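PDB 3FDG: dipeptidase AC. Metallo peptidase. MEROPS family M19 from Rhodobacter sphaeroides, which probably hydrolyses dipeptides as a metal-dependent dipeptidase of the membrane (renal) dipeptidase family, with a TIM-barrel fold and a two-metal site. Local coordinates for residues P182-G187 against H210-G215; K203-L208 against V228-N233; A54-S59 against H135-E140; R256-L261 against E343-L348; F263-L268 against T309-I314. All coordinates share one frame; numbering follows the deposited sequence.

Contact 1 of 5, residues P182-G187 against H210-G215. With MG (magnesium ion), chain F.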
# COMPACT_ATOMS: atom_id res chain seq x y z
N PRO B 182 -27.44 19.58 -7.00
CA PRO B 182 -26.32 18.63 -7.12
C PRO B 182 -26.34 17.87 -8.46
O PRO B 182 -25.42 17.10 -8.75
CB PRO B 182 -26.51 17.66 -5.92
CG PRO B 182 -27.92 17.83 -5.48
CD PRO B 182 -28.49 19.12 -6.06
N ASP B 183 -27.37 18.10 -9.29
CA ASP B 183 -27.44 17.43 -10.60
C ASP B 183 -26.64 18.18 -11.67
O ASP B 183 -27.21 18.82 -12.56
CB ASP B 183 -28.89 17.17 -11.03
CG ASP B 183 -28.99 16.29 -12.27
OD1 ASP B 183 -27.98 15.72 -12.75
OD2 ASP B 183 -30.10 16.17 -12.78
N THR B 184 -25.33 18.03 -11.60
CA THR B 184 -24.38 18.87 -12.30
C THR B 184 -23.66 18.23 -13.48
O THR B 184 -22.99 18.92 -14.27
CB THR B 184 -23.35 19.45 -11.31
OG1 THR B 184 -22.50 20.36 -12.01
CG2 THR B 184 -22.49 18.35 -10.70
N GLY B 185 -23.79 16.92 -13.64
CA GLY B 185 -23.03 16.27 -14.70
C GLY B 185 -23.41 14.84 -14.88
O GLY B 185 -24.43 14.39 -14.36
N GLU B 186 -22.55 14.09 -15.58
CA GLU B 186 -22.87 12.68 -15.86
C GLU B 186 -22.66 11.76 -14.67
O GLU B 186 -21.95 12.11 -13.70
CB GLU B 186 -22.05 12.14 -17.03
CG GLU B 186 -21.98 13.06 -18.27
CD GLU B 186 -20.74 12.70 -19.07
OE1 GLU B 186 -20.84 11.69 -19.79
OE2 GLU B 186 -19.66 13.38 -18.94
N GLY B 187 -23.25 10.56 -14.77
CA GLY B 187 -23.17 9.54 -13.72
C GLY B 187 -21.87 8.76 -13.77
O GLY B 187 -20.87 9.22 -14.37
N HIS B 210 -19.36 14.95 -2.35
CA HIS B 210 -18.74 15.48 -3.59
C HIS B 210 -19.31 14.81 -4.84
O HIS B 210 -19.24 15.37 -5.93
CB HIS B 210 -17.20 15.34 -3.62
CG HIS B 210 -16.51 16.20 -2.60
ND1 HIS B 210 -16.21 17.54 -2.84
CD2 HIS B 210 -16.00 15.92 -1.38
CE1 HIS B 210 -15.59 18.04 -1.78
NE2 HIS B 210 -15.44 17.08 -0.89
N LEU B 211 -19.84 13.61 -4.74
CA LEU B 211 -20.38 12.97 -5.92
C LEU B 211 -21.65 13.74 -6.41
O LEU B 211 -22.43 14.23 -5.56
CB LEU B 211 -20.71 11.52 -5.57
CG LEU B 211 -21.18 10.60 -6.70
CD1 LEU B 211 -20.11 10.49 -7.85
CD2 LEU B 211 -21.52 9.22 -6.20
N ASN B 212 -21.86 13.85 -7.74
CA ASN B 212 -23.03 14.58 -8.27
C ASN B 212 -24.29 13.72 -8.24
O ASN B 212 -24.24 12.53 -7.85
CB ASN B 212 -22.79 15.19 -9.67
CG ASN B 212 -22.62 14.13 -10.78
OD1 ASN B 212 -23.01 12.95 -10.62
ND2 ASN B 212 -22.03 14.54 -11.90
N GLU B 213 -25.43 14.31 -8.56
CA GLU B 213 -26.67 13.59 -8.37
C GLU B 213 -26.80 12.29 -9.20
O GLU B 213 -27.32 11.29 -8.69
CB GLU B 213 -27.89 14.51 -8.61
CG GLU B 213 -29.18 13.89 -8.02
CD GLU B 213 -30.32 14.91 -7.90
OE1 GLU B 213 -30.07 16.13 -7.90
OE2 GLU B 213 -31.48 14.49 -7.75
N LYS B 214 -26.42 12.33 -10.47
CA LYS B 214 -26.50 11.12 -11.34
C LYS B 214 -25.60 9.99 -10.79
O LYS B 214 -26.00 8.84 -10.69
CB LYS B 214 -26.13 11.46 -12.80
CG LYS B 214 -27.23 12.26 -13.51
CD LYS B 214 -26.98 12.31 -15.04
CE LYS B 214 -28.01 13.22 -15.72
NZ LYS B 214 -27.81 14.66 -15.35
N GLY B 215 -24.41 10.34 -10.33
CA GLY B 215 -23.49 9.35 -9.72
C GLY B 215 -24.10 8.76 -8.46
O GLY B 215 -24.07 7.55 -8.27
MG MG F . -14.31 17.23 0.96
O HOH W 1 -25.60 14.74 -11.81
O HOH W 2 -15.38 19.24 1.43
O HOH W 3 -12.94 18.76 -0.28

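Contact 2 of 5, residues K203-L208 against V228-N233. With MG (magnesium ion), chain F.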
# COMPACT_ATOMS: atom_id res chain seq x y z
N LYS B 203 -15.78 -4.80 1.17
CA LYS B 203 -16.35 -4.12 2.33
C LYS B 203 -15.62 -2.82 2.69
O LYS B 203 -15.35 -2.51 3.86
CB LYS B 203 -16.63 -5.10 3.49
CG LYS B 203 -18.00 -5.80 3.13
CD LYS B 203 -18.11 -7.21 3.47
CE LYS B 203 -19.18 -7.86 2.58
NZ LYS B 203 -20.58 -7.47 2.95
N ILE B 204 -15.34 -2.06 1.64
CA ILE B 204 -14.82 -0.69 1.75
C ILE B 204 -16.06 0.20 1.64
O ILE B 204 -16.85 0.05 0.73
CB ILE B 204 -13.88 -0.39 0.57
CG1 ILE B 204 -12.60 -1.21 0.75
CG2 ILE B 204 -13.57 1.17 0.47
CD1 ILE B 204 -11.64 -1.09 -0.45
N MET B 205 -16.24 1.10 2.61
CA MET B 205 -17.45 1.97 2.63
C MET B 205 -17.30 3.01 1.54
O MET B 205 -16.26 3.63 1.41
CB MET B 205 -17.51 2.67 4.01
CG MET B 205 -18.74 3.56 4.27
SD MET B 205 -18.38 4.90 5.56
CE MET B 205 -17.62 6.02 4.37
N LEU B 206 -18.34 3.17 0.73
CA LEU B 206 -18.40 4.23 -0.25
C LEU B 206 -18.89 5.54 0.37
O LEU B 206 -19.86 5.54 1.18
CB LEU B 206 -19.35 3.80 -1.38
CG LEU B 206 -18.79 2.60 -2.14
CD1 LEU B 206 -19.92 1.77 -2.86
CD2 LEU B 206 -17.79 3.10 -3.22
N ASP B 207 -18.22 6.64 -0.01
CA ASP B 207 -18.56 7.96 0.50
C ASP B 207 -19.09 8.80 -0.67
O ASP B 207 -18.36 9.03 -1.65
CB ASP B 207 -17.33 8.62 1.15
CG ASP B 207 -17.63 10.03 1.65
OD1 ASP B 207 -18.81 10.45 1.63
OD2 ASP B 207 -16.69 10.72 2.06
N LEU B 208 -20.34 9.26 -0.56
CA LEU B 208 -20.99 9.98 -1.68
C LEU B 208 -20.79 11.50 -1.61
O LEU B 208 -21.20 12.21 -2.52
CB LEU B 208 -22.50 9.72 -1.68
CG LEU B 208 -22.91 8.23 -1.72
CD1 LEU B 208 -24.38 7.98 -1.56
CD2 LEU B 208 -22.40 7.60 -2.99
N VAL B 228 -23.74 6.43 2.31
CA VAL B 228 -23.08 7.30 3.25
C VAL B 228 -22.56 8.55 2.59
O VAL B 228 -21.94 8.47 1.54
CB VAL B 228 -21.83 6.58 3.87
CG1 VAL B 228 -21.08 7.50 4.85
CG2 VAL B 228 -22.24 5.27 4.58
N ALA B 229 -22.70 9.69 3.28
CA ALA B 229 -22.10 10.95 2.82
C ALA B 229 -21.44 11.45 4.07
O ALA B 229 -22.12 11.80 5.04
CB ALA B 229 -23.17 11.92 2.32
N THR B 230 -20.11 11.43 4.09
CA THR B 230 -19.37 11.67 5.35
C THR B 230 -19.35 13.11 5.75
O THR B 230 -19.08 13.44 6.92
CB THR B 230 -17.87 11.22 5.27
OG1 THR B 230 -17.18 11.90 4.22
CG2 THR B 230 -17.78 9.64 5.06
N HIS B 231 -19.60 13.96 4.79
CA HIS B 231 -19.48 15.42 5.06
C HIS B 231 -20.31 16.28 4.11
O HIS B 231 -19.78 16.95 3.21
CB HIS B 231 -18.01 15.89 5.24
CG HIS B 231 -17.10 15.79 4.03
ND1 HIS B 231 -16.88 14.63 3.32
CD2 HIS B 231 -16.30 16.73 3.45
CE1 HIS B 231 -16.01 14.85 2.35
NE2 HIS B 231 -15.61 16.11 2.43
N SER B 232 -21.62 16.29 4.38
CA SER B 232 -22.58 17.00 3.53
C SER B 232 -23.78 17.36 4.36
O SER B 232 -24.17 16.62 5.29
CB SER B 232 -23.10 16.09 2.37
OG SER B 232 -22.05 15.64 1.49
N ASN B 233 -24.41 18.49 3.99
CA ASN B 233 -25.54 19.00 4.78
C ASN B 233 -26.85 18.97 3.97
O ASN B 233 -26.96 18.24 2.96
CB ASN B 233 -25.19 20.39 5.40
CG ASN B 233 -23.91 20.38 6.25
OD1 ASN B 233 -23.54 19.36 6.82
ND2 ASN B 233 -23.22 21.51 6.30
MG MG F . -14.31 17.23 0.96
O HOH W 4 -22.42 5.07 -0.02
O HOH W 2 -15.38 19.24 1.43
O HOH W 3 -12.94 18.76 -0.28

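Contact 3 of 5, residues A54-S59 against H135-E140. With MG (magnesium ion), chain F; MG (magnesium ion), chain E.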
# COMPACT_ATOMS: atom_id res chain seq x y z
N ALA B 54 -8.74 11.62 5.79
CA ALA B 54 -8.75 11.61 4.31
C ALA B 54 -7.38 11.71 3.67
O ALA B 54 -6.55 12.61 4.01
CB ALA B 54 -9.58 12.77 3.81
N ILE B 55 -7.16 10.80 2.75
CA ILE B 55 -6.10 10.87 1.76
C ILE B 55 -6.77 11.58 0.58
O ILE B 55 -7.68 11.07 -0.08
CB ILE B 55 -5.56 9.51 1.33
CG1 ILE B 55 -4.90 8.76 2.52
CG2 ILE B 55 -4.57 9.69 0.16
CD1 ILE B 55 -4.73 7.27 2.28
N TYR B 56 -6.31 12.79 0.31
CA TYR B 56 -6.96 13.59 -0.67
C TYR B 56 -5.84 14.17 -1.53
O TYR B 56 -4.97 14.85 -0.98
CB TYR B 56 -7.69 14.73 0.03
CG TYR B 56 -7.89 15.91 -0.89
CD1 TYR B 56 -8.68 15.77 -2.03
CD2 TYR B 56 -7.25 17.13 -0.64
CE1 TYR B 56 -8.87 16.82 -2.92
CE2 TYR B 56 -7.43 18.23 -1.52
CZ TYR B 56 -8.25 18.03 -2.65
OH TYR B 56 -8.44 19.03 -3.56
N VAL B 57 -5.90 13.95 -2.84
CA VAL B 57 -4.80 14.44 -3.73
C VAL B 57 -5.13 15.86 -4.24
O VAL B 57 -6.05 16.05 -5.00
CB VAL B 57 -4.56 13.44 -4.89
CG1 VAL B 57 -3.55 13.99 -5.94
CG2 VAL B 57 -4.13 12.08 -4.31
N PRO B 58 -4.38 16.89 -3.78
CA PRO B 58 -4.83 18.20 -4.22
C PRO B 58 -4.56 18.56 -5.72
O PRO B 58 -3.64 18.06 -6.35
CB PRO B 58 -4.08 19.19 -3.31
CG PRO B 58 -2.98 18.34 -2.61
CD PRO B 58 -3.09 16.91 -3.09
N SER B 59 -5.42 19.42 -6.26
CA SER B 59 -5.20 20.09 -7.54
C SER B 59 -4.28 21.33 -7.36
O SER B 59 -4.09 21.82 -6.24
CB SER B 59 -6.56 20.52 -8.11
OG SER B 59 -7.20 19.38 -8.66
N HIS B 135 -9.12 6.77 4.89
CA HIS B 135 -10.14 7.22 3.94
C HIS B 135 -9.48 7.84 2.70
O HIS B 135 -8.45 8.48 2.78
CB HIS B 135 -11.11 8.23 4.62
CG HIS B 135 -12.07 8.85 3.65
ND1 HIS B 135 -13.17 8.17 3.19
CD2 HIS B 135 -12.07 10.05 3.00
CE1 HIS B 135 -13.83 8.92 2.32
NE2 HIS B 135 -13.17 10.06 2.17
N MET B 136 -10.03 7.57 1.51
CA MET B 136 -9.51 8.18 0.30
C MET B 136 -10.61 9.06 -0.27
O MET B 136 -11.71 8.57 -0.51
CB MET B 136 -9.14 7.11 -0.75
CG MET B 136 -8.50 7.63 -2.04
SD MET B 136 -7.80 6.24 -3.08
CE MET B 136 -6.37 5.88 -2.06
N GLU B 137 -10.31 10.33 -0.47
CA GLU B 137 -11.29 11.31 -0.96
C GLU B 137 -11.03 11.60 -2.45
O GLU B 137 -10.14 12.39 -2.78
CB GLU B 137 -11.20 12.62 -0.14
CG GLU B 137 -12.10 13.78 -0.69
CD GLU B 137 -12.22 14.94 0.28
OE1 GLU B 137 -11.32 15.17 1.08
OE2 GLU B 137 -13.25 15.61 0.26
N GLY B 138 -11.73 10.88 -3.32
CA GLY B 138 -11.42 10.95 -4.73
C GLY B 138 -10.52 9.77 -4.98
O GLY B 138 -9.55 9.54 -4.23
N ALA B 139 -10.86 9.00 -6.01
CA ALA B 139 -10.21 7.74 -6.26
C ALA B 139 -9.14 7.81 -7.39
O ALA B 139 -8.85 6.81 -8.07
CB ALA B 139 -11.27 6.70 -6.60
N GLU B 140 -8.53 8.97 -7.57
CA GLU B 140 -7.49 9.12 -8.61
C GLU B 140 -6.33 8.14 -8.50
O GLU B 140 -5.82 7.68 -9.55
CB GLU B 140 -6.96 10.56 -8.61
CG GLU B 140 -7.91 11.60 -9.14
CD GLU B 140 -8.87 12.19 -8.09
OE1 GLU B 140 -8.90 11.69 -6.94
OE2 GLU B 140 -9.58 13.16 -8.42
MG MG F . -14.31 17.23 0.96
MG MG E . -11.13 16.53 2.54
O HOH W 5 -7.87 12.41 -4.37
O HOH W 6 -10.26 17.72 1.10
O HOH W 2 -15.38 19.24 1.43
O HOH W 3 -12.94 18.76 -0.28

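Contact 4 of 5, residues R256-L261 against E343-L348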
# COMPACT_ATOMS: atom_id res chain seq x y z
N ARG B 256 -30.50 2.45 5.34
CA ARG B 256 -29.92 2.49 6.70
C ARG B 256 -28.49 3.11 6.74
O ARG B 256 -27.60 2.65 7.45
CB ARG B 256 -29.95 1.08 7.37
CG ARG B 256 -31.29 0.28 7.21
CD ARG B 256 -31.50 -0.51 8.54
NE ARG B 256 -31.03 0.43 9.57
CZ ARG B 256 -30.56 0.16 10.79
NH1 ARG B 256 -30.53 -1.09 11.28
NH2 ARG B 256 -30.13 1.19 11.52
N GLY B 257 -28.30 4.18 5.99
CA GLY B 257 -27.01 4.86 5.88
C GLY B 257 -26.70 5.93 6.92
O GLY B 257 -27.11 5.83 8.06
N MET B 258 -26.01 6.99 6.51
CA MET B 258 -25.42 7.91 7.49
C MET B 258 -25.06 9.20 6.77
O MET B 258 -24.62 9.14 5.59
CB MET B 258 -24.09 7.30 8.07
CG MET B 258 -23.44 8.07 9.26
SD MET B 258 -24.51 8.23 10.76
CE MET B 258 -23.28 9.09 11.76
N VAL B 259 -25.20 10.33 7.47
CA VAL B 259 -24.76 11.62 6.96
C VAL B 259 -24.03 12.33 8.06
O VAL B 259 -24.54 12.42 9.20
CB VAL B 259 -25.95 12.51 6.52
CG1 VAL B 259 -25.44 13.89 6.11
CG2 VAL B 259 -26.62 11.91 5.30
N GLY B 260 -22.83 12.81 7.75
CA GLY B 260 -22.05 13.58 8.70
C GLY B 260 -22.16 15.07 8.37
O GLY B 260 -21.93 15.48 7.23
N LEU B 261 -22.51 15.87 9.38
CA LEU B 261 -22.64 17.32 9.29
C LEU B 261 -21.27 17.97 9.01
O LEU B 261 -20.34 17.84 9.82
CB LEU B 261 -23.20 17.87 10.62
CG LEU B 261 -23.40 19.42 10.57
CD1 LEU B 261 -24.73 19.62 9.96
CD2 LEU B 261 -23.43 19.98 11.96
N GLU B 343 -22.15 7.26 18.49
CA GLU B 343 -22.72 5.90 18.43
C GLU B 343 -23.25 5.65 17.06
O GLU B 343 -23.21 4.50 16.60
CB GLU B 343 -23.86 5.65 19.47
CG GLU B 343 -23.40 5.73 20.94
CD GLU B 343 -24.56 5.53 21.99
OE1 GLU B 343 -25.75 5.82 21.66
OE2 GLU B 343 -24.27 5.11 23.16
N ASN B 344 -23.78 6.70 16.40
CA ASN B 344 -24.32 6.49 15.03
C ASN B 344 -23.24 6.09 14.04
O ASN B 344 -23.44 5.19 13.24
CB ASN B 344 -25.08 7.72 14.50
CG ASN B 344 -26.47 7.87 15.15
OD1 ASN B 344 -26.98 6.91 15.79
ND2 ASN B 344 -27.10 9.04 14.97
N TRP B 345 -22.08 6.72 14.10
CA TRP B 345 -20.96 6.23 13.26
C TRP B 345 -20.56 4.79 13.59
O TRP B 345 -20.29 4.04 12.68
CB TRP B 345 -19.69 7.10 13.33
CG TRP B 345 -19.71 8.26 12.39
CD1 TRP B 345 -19.69 9.60 12.73
CD2 TRP B 345 -19.83 8.21 10.95
NE1 TRP B 345 -19.77 10.39 11.61
CE2 TRP B 345 -19.87 9.57 10.50
CE3 TRP B 345 -19.90 7.16 10.00
CZ2 TRP B 345 -19.95 9.91 9.15
CZ3 TRP B 345 -20.01 7.50 8.64
CH2 TRP B 345 -20.02 8.87 8.22
N TYR B 346 -20.49 4.43 14.86
CA TYR B 346 -20.02 3.09 15.17
C TYR B 346 -21.01 2.09 14.62
O TYR B 346 -20.61 1.07 14.12
CB TYR B 346 -19.88 2.87 16.66
CG TYR B 346 -18.85 3.76 17.26
CD1 TYR B 346 -17.92 4.40 16.45
CD2 TYR B 346 -18.74 3.90 18.66
CE1 TYR B 346 -16.92 5.24 17.02
CE2 TYR B 346 -17.74 4.74 19.24
CZ TYR B 346 -16.83 5.37 18.39
OH TYR B 346 -15.87 6.21 18.90
N GLY B 347 -22.30 2.35 14.80
CA GLY B 347 -23.28 1.50 14.20
C GLY B 347 -23.16 1.39 12.71
O GLY B 347 -23.34 0.32 12.14
N LEU B 348 -22.94 2.53 12.03
CA LEU B 348 -22.81 2.54 10.58
C LEU B 348 -21.60 1.64 10.18
O LEU B 348 -21.67 0.83 9.22
CB LEU B 348 -22.64 4.04 10.08
CG LEU B 348 -22.34 3.82 8.60
CD1 LEU B 348 -23.42 3.82 7.64
CD2 LEU B 348 -20.93 3.96 8.01

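Contact 5 of 5, residues F263-L268 against T309-I314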
# COMPACT_ATOMS: atom_id res chain seq x y z
N PHE B 263 -18.86 21.14 8.86
CA PHE B 263 -18.76 22.42 9.54
C PHE B 263 -18.42 23.59 8.61
O PHE B 263 -18.25 24.70 9.11
CB PHE B 263 -17.69 22.36 10.65
CG PHE B 263 -17.95 21.33 11.72
CD1 PHE B 263 -19.19 20.63 11.79
CD2 PHE B 263 -16.99 21.09 12.69
CE1 PHE B 263 -19.41 19.70 12.79
CE2 PHE B 263 -17.22 20.17 13.73
CZ PHE B 263 -18.43 19.46 13.77
N ALA B 264 -18.25 23.36 7.30
CA ALA B 264 -17.92 24.46 6.35
C ALA B 264 -19.01 25.53 6.39
O ALA B 264 -20.18 25.24 6.22
CB ALA B 264 -17.76 23.93 4.94
N THR B 265 -18.63 26.80 6.64
CA THR B 265 -19.64 27.87 6.71
C THR B 265 -20.47 27.92 5.43
O THR B 265 -21.65 28.20 5.47
CB THR B 265 -18.97 29.24 6.94
OG1 THR B 265 -17.98 29.41 5.93
CG2 THR B 265 -18.27 29.25 8.29
N SER B 266 -19.83 27.66 4.31
CA SER B 266 -20.46 27.69 2.97
C SER B 266 -21.63 26.73 2.84
O SER B 266 -22.57 26.98 2.06
CB SER B 266 -19.42 27.30 1.93
OG SER B 266 -18.42 28.27 1.85
N PHE B 267 -21.59 25.63 3.60
CA PHE B 267 -22.61 24.60 3.49
C PHE B 267 -23.63 24.63 4.64
O PHE B 267 -24.53 23.81 4.70
CB PHE B 267 -21.97 23.19 3.40
CG PHE B 267 -20.86 23.08 2.37
CD1 PHE B 267 -20.90 23.82 1.16
CD2 PHE B 267 -19.81 22.19 2.57
CE1 PHE B 267 -19.88 23.70 0.21
CE2 PHE B 267 -18.77 22.07 1.57
CZ PHE B 267 -18.82 22.85 0.42
N LEU B 268 -23.45 25.56 5.59
CA LEU B 268 -24.30 25.69 6.75
C LEU B 268 -25.17 26.92 6.66
O LEU B 268 -26.34 26.86 6.99
CB LEU B 268 -23.45 25.83 8.02
CG LEU B 268 -22.76 24.54 8.46
CD1 LEU B 268 -21.72 24.85 9.51
CD2 LEU B 268 -23.81 23.55 8.99
N THR B 309 -13.33 26.42 5.96
CA THR B 309 -13.56 27.47 6.95
C THR B 309 -14.82 27.13 7.75
O THR B 309 -15.88 26.87 7.16
CB THR B 309 -13.77 28.84 6.28
OG1 THR B 309 -12.55 29.20 5.65
CG2 THR B 309 -14.10 29.87 7.33
N ILE B 310 -14.71 27.21 9.07
CA ILE B 310 -15.77 26.73 9.94
C ILE B 310 -16.27 27.84 10.87
O ILE B 310 -15.67 28.92 10.92
CB ILE B 310 -15.30 25.46 10.76
CG1 ILE B 310 -14.15 25.81 11.69
CG2 ILE B 310 -14.79 24.42 9.83
CD1 ILE B 310 -13.76 24.68 12.65
N PRO B 311 -17.39 27.62 11.57
CA PRO B 311 -17.90 28.79 12.32
C PRO B 311 -16.99 29.27 13.46
O PRO B 311 -16.30 28.47 14.11
CB PRO B 311 -19.26 28.35 12.81
CG PRO B 311 -19.63 27.11 11.97
CD PRO B 311 -18.35 26.50 11.55
N GLN B 312 -16.99 30.59 13.69
CA GLN B 312 -16.14 31.17 14.74
C GLN B 312 -16.36 30.52 16.10
O GLN B 312 -15.43 30.38 16.86
CB GLN B 312 -16.33 32.71 14.86
CG GLN B 312 -17.74 33.13 15.26
CD GLN B 312 -18.02 34.66 15.04
OE1 GLN B 312 -19.13 35.15 15.32
NE2 GLN B 312 -17.03 35.38 14.52
N GLY B 313 -17.59 30.12 16.39
CA GLY B 313 -17.99 29.44 17.64
C GLY B 313 -17.39 28.05 17.82
O GLY B 313 -17.27 27.56 18.95
N ILE B 314 -16.98 27.41 16.71
CA ILE B 314 -16.25 26.15 16.78
C ILE B 314 -14.74 26.42 16.74
O ILE B 314 -14.02 26.10 17.71
CB ILE B 314 -16.70 25.13 15.71
CG1 ILE B 314 -18.21 24.87 15.84
CG2 ILE B 314 -15.95 23.80 15.92
CD1 ILE B 314 -18.85 23.94 14.69

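Contact 1 of 5, residues P182-G187 against H210-G215
The loop P182-G187 wraps the first turn of the helix that starts at E213, the CA atoms of D183 and E213 lying 4.5 Å apart, and E213 N donates to P182 O at 2.8 Å. N212 is the N-cap and serves both segments with one amide. Its OD1 accepts from G215 N almost in line with the C=O bond, while its ND2 donates to E186 O at 3.0 Å, that oxygen lying in the amide plane. The two bonds fix which way the amide is turned. T184 CG2 touches N212 CB at 3.3 Å. At the inner end of its segment, H210 binds a magnesium ion. On the outer side K214 bends at its last torsion (chi4 69°), bringing NZ to the syn lone pair of D183 OD1 in a 2.8 Å salt bridge. A water beside D183 OD1 donates to it and to G185 O and accepts from K214 N, tying the loop to a helix N-H of the first turn. E213 sets OE1 beside D183 CB and pairs OE2 with R247 in a salt bridge. N212 touches H172, and P182 and E213 rest on Q248 of helix 246-254.

Contact 2 of 5, residues K203-L208 against V228-N233
The runs M205-L208 and V228-H231 point 60° apart and meet through L208 N, which donates to V228 O at 2.8 Å. One water fills in the next position, donating to L206 O and accepting from V228 N. Past the L208-V228 bond, the D207 carboxylate, its CG anti to the backbone N (chi1 178°), reaches across to T230 and takes two bonds there. T230 N donates to OD1 of D207 at 2.9 Å and T230 OG1 to OD2 of D207 at 2.5 Å, both arriving from above the carboxylate plane. T230 OG1 in turn accepts from H231 ND1 at 2.9 Å, a relay that helps set the rotation of the imidazole whose NE2 binds magnesium at 2.3 Å. Were D207 replaced by an alanine, T230 N and OG1 would probably lose their acceptor and the H231 ring would be less firmly oriented. On the same side M205 lies across V228 at about a right angle; its CE touches V228 CG1 at 3.8 Å and also meets T230 CG2. Helix 334-353 covers M205 and V228 through L348. Successive barrel strands with metal ligands just past their C-terminal ends are typical of the TIM-barrel metallohydrolases, and here H210 and E137 join H231 on the same ion.

Contact 3 of 5, residues A54-S59 against H135-E140
The E137 carboxylate is shared by two magnesium ions, OE1 binding one at 2.0 Å and OE2 the other at 2.1 Å. An extended chain, with CG anti to the backbone N (chi1 174°), carries it from the strand to the metals. H11 and D13 complete the protein ligands of the OE1 ion, H210 and H231 those of the OE2 ion. Bonds to two cations limit the rotation of the carboxylate. Y56 flanks this arm: its CB lies 3.8 Å from E137 OE1, and the ring edge faces E137 O, with ring and carboxylate planes 60° apart. A water ligand of the OE1 ion sits over one face of the same ring. Strands 48-56 and 130-137 are parallel neighbours in the barrel sheet, and E137 closes strand 130-137, which puts the two-metal bridge at the C-terminal end of the barrel, the usual place for a TIM-barrel active site. I55 makes both backbone bonds of the pair: its N donates to H135 O at 2.7 Å, and its O accepts from E137 N at 2.8 Å. On the face that bears E137, A54 CB approaches the edge of the H135 ring at CD2, 3.8 Å away, while H135 ND1 is bonded to S159. I55 and M136 point to the other face, where I55 packs on helices 14-20 and 87-108. A water accepts from V57 N and lies 2.8 Å from E137 O.

Contact 4 of 5, residues R256-L261 against E343-L348
M258 and W345 form the dense part of this contact. M258 turns at chi2 (60°) and lays its chain over one face of the indole: CE stands 3.5 Å from the centroid of the five-membered ring, almost on the ring normal, a CH-pi contact. CG of M258 covers the six-membered ring, 3.5 Å from W345 CZ3. The sulfur completes a Met-aromatic contact, SD being 4.7 Å from the centroid of the six-membered ring. CE also reaches back to the helix, 3.6 Å from N344 CB, and, one turn along, M258 CB meets L348 CD1 at 3.6 Å. The methionine is thus held among three residues of one helical face. This is the alpha/beta packing of a TIM barrel, with helical segment 343-348 outside strand 258-261, the axes of these segments 9.5 Å apart at closest and their directions 143° apart. The indole is further fixed by its NE1, bonded to M301 O, and N344 ND2 by E296 O and V299 O. G260 matters by its lack of a side chain: its CA is 4.3 Å from W345 CZ2, and a CB there would come too close to the ring. Contacts thin out toward the exposed R256, which ends the preceding helix in a Schellman motif: G257 C is 4.0 Å from L348 CD1, and R256 O accepts from R351 NE.

Contact 5 of 5, residues F263-L268 against T309-I314
F263 holds CG anti to its carbonyl carbon (chi1 -60°), and I314 does the same with CG1 (chi1 -57°), which sets the I314 CD1 methyl over one face of the phenyl ring, 4.1 Å from its centroid. The two side chains cross at about a right angle in a CH-pi contact. They belong to loops that follow barrel strands 258-261 and 299-301, on the side of the TIM barrel that carries the metal site. The loops are joined by T265 N, which donates to T309 O at 2.8 Å. Next to it A264 CA also points a C-H at T309 O, and I310 CA makes a like contact with F263 O at 3.3 Å. T265 CG2 lies against the backbone of I310, 3.6 Å from its C, while T265 OG1 bonds to R274 O. A glycine here would probably leave R274 O without this hydroxyl and open a gap beside the I310 carbonyl. F263 CB is covered by I310 CG2 at 3.7 Å, and the F263 ring meets F305 edge-to-face and rests on L320 and L323 of helix 320-329. At the far end L268 crosses P311, its CD1 stopping 3.9 Å from P311 CG.

Overall arrangement
Contacts 2 to 5 are buried, whereas contact 1 is partly exposed and the one with a salt bridge between its segments. Contacts 1, 2 and 3 converge on one magnesium ion through H210, H231 and E137, although the centres of contacts 1 and 3 are about 18 Å apart. Contacts 2 and 4 lie on adjacent strands, 228-229 and 258-261, with A229 O probably bonded to G260 N; polar bonds dominate the metal side in contact 2, apolar packing the helix side in contact 4. Contact 5 lies within the chain loop closed by contact 4 and touches contact 2, N233 ND2 probably bonding F267 O. It joins a weakly bonded helical turn to a loop; contact 3 pairs strands.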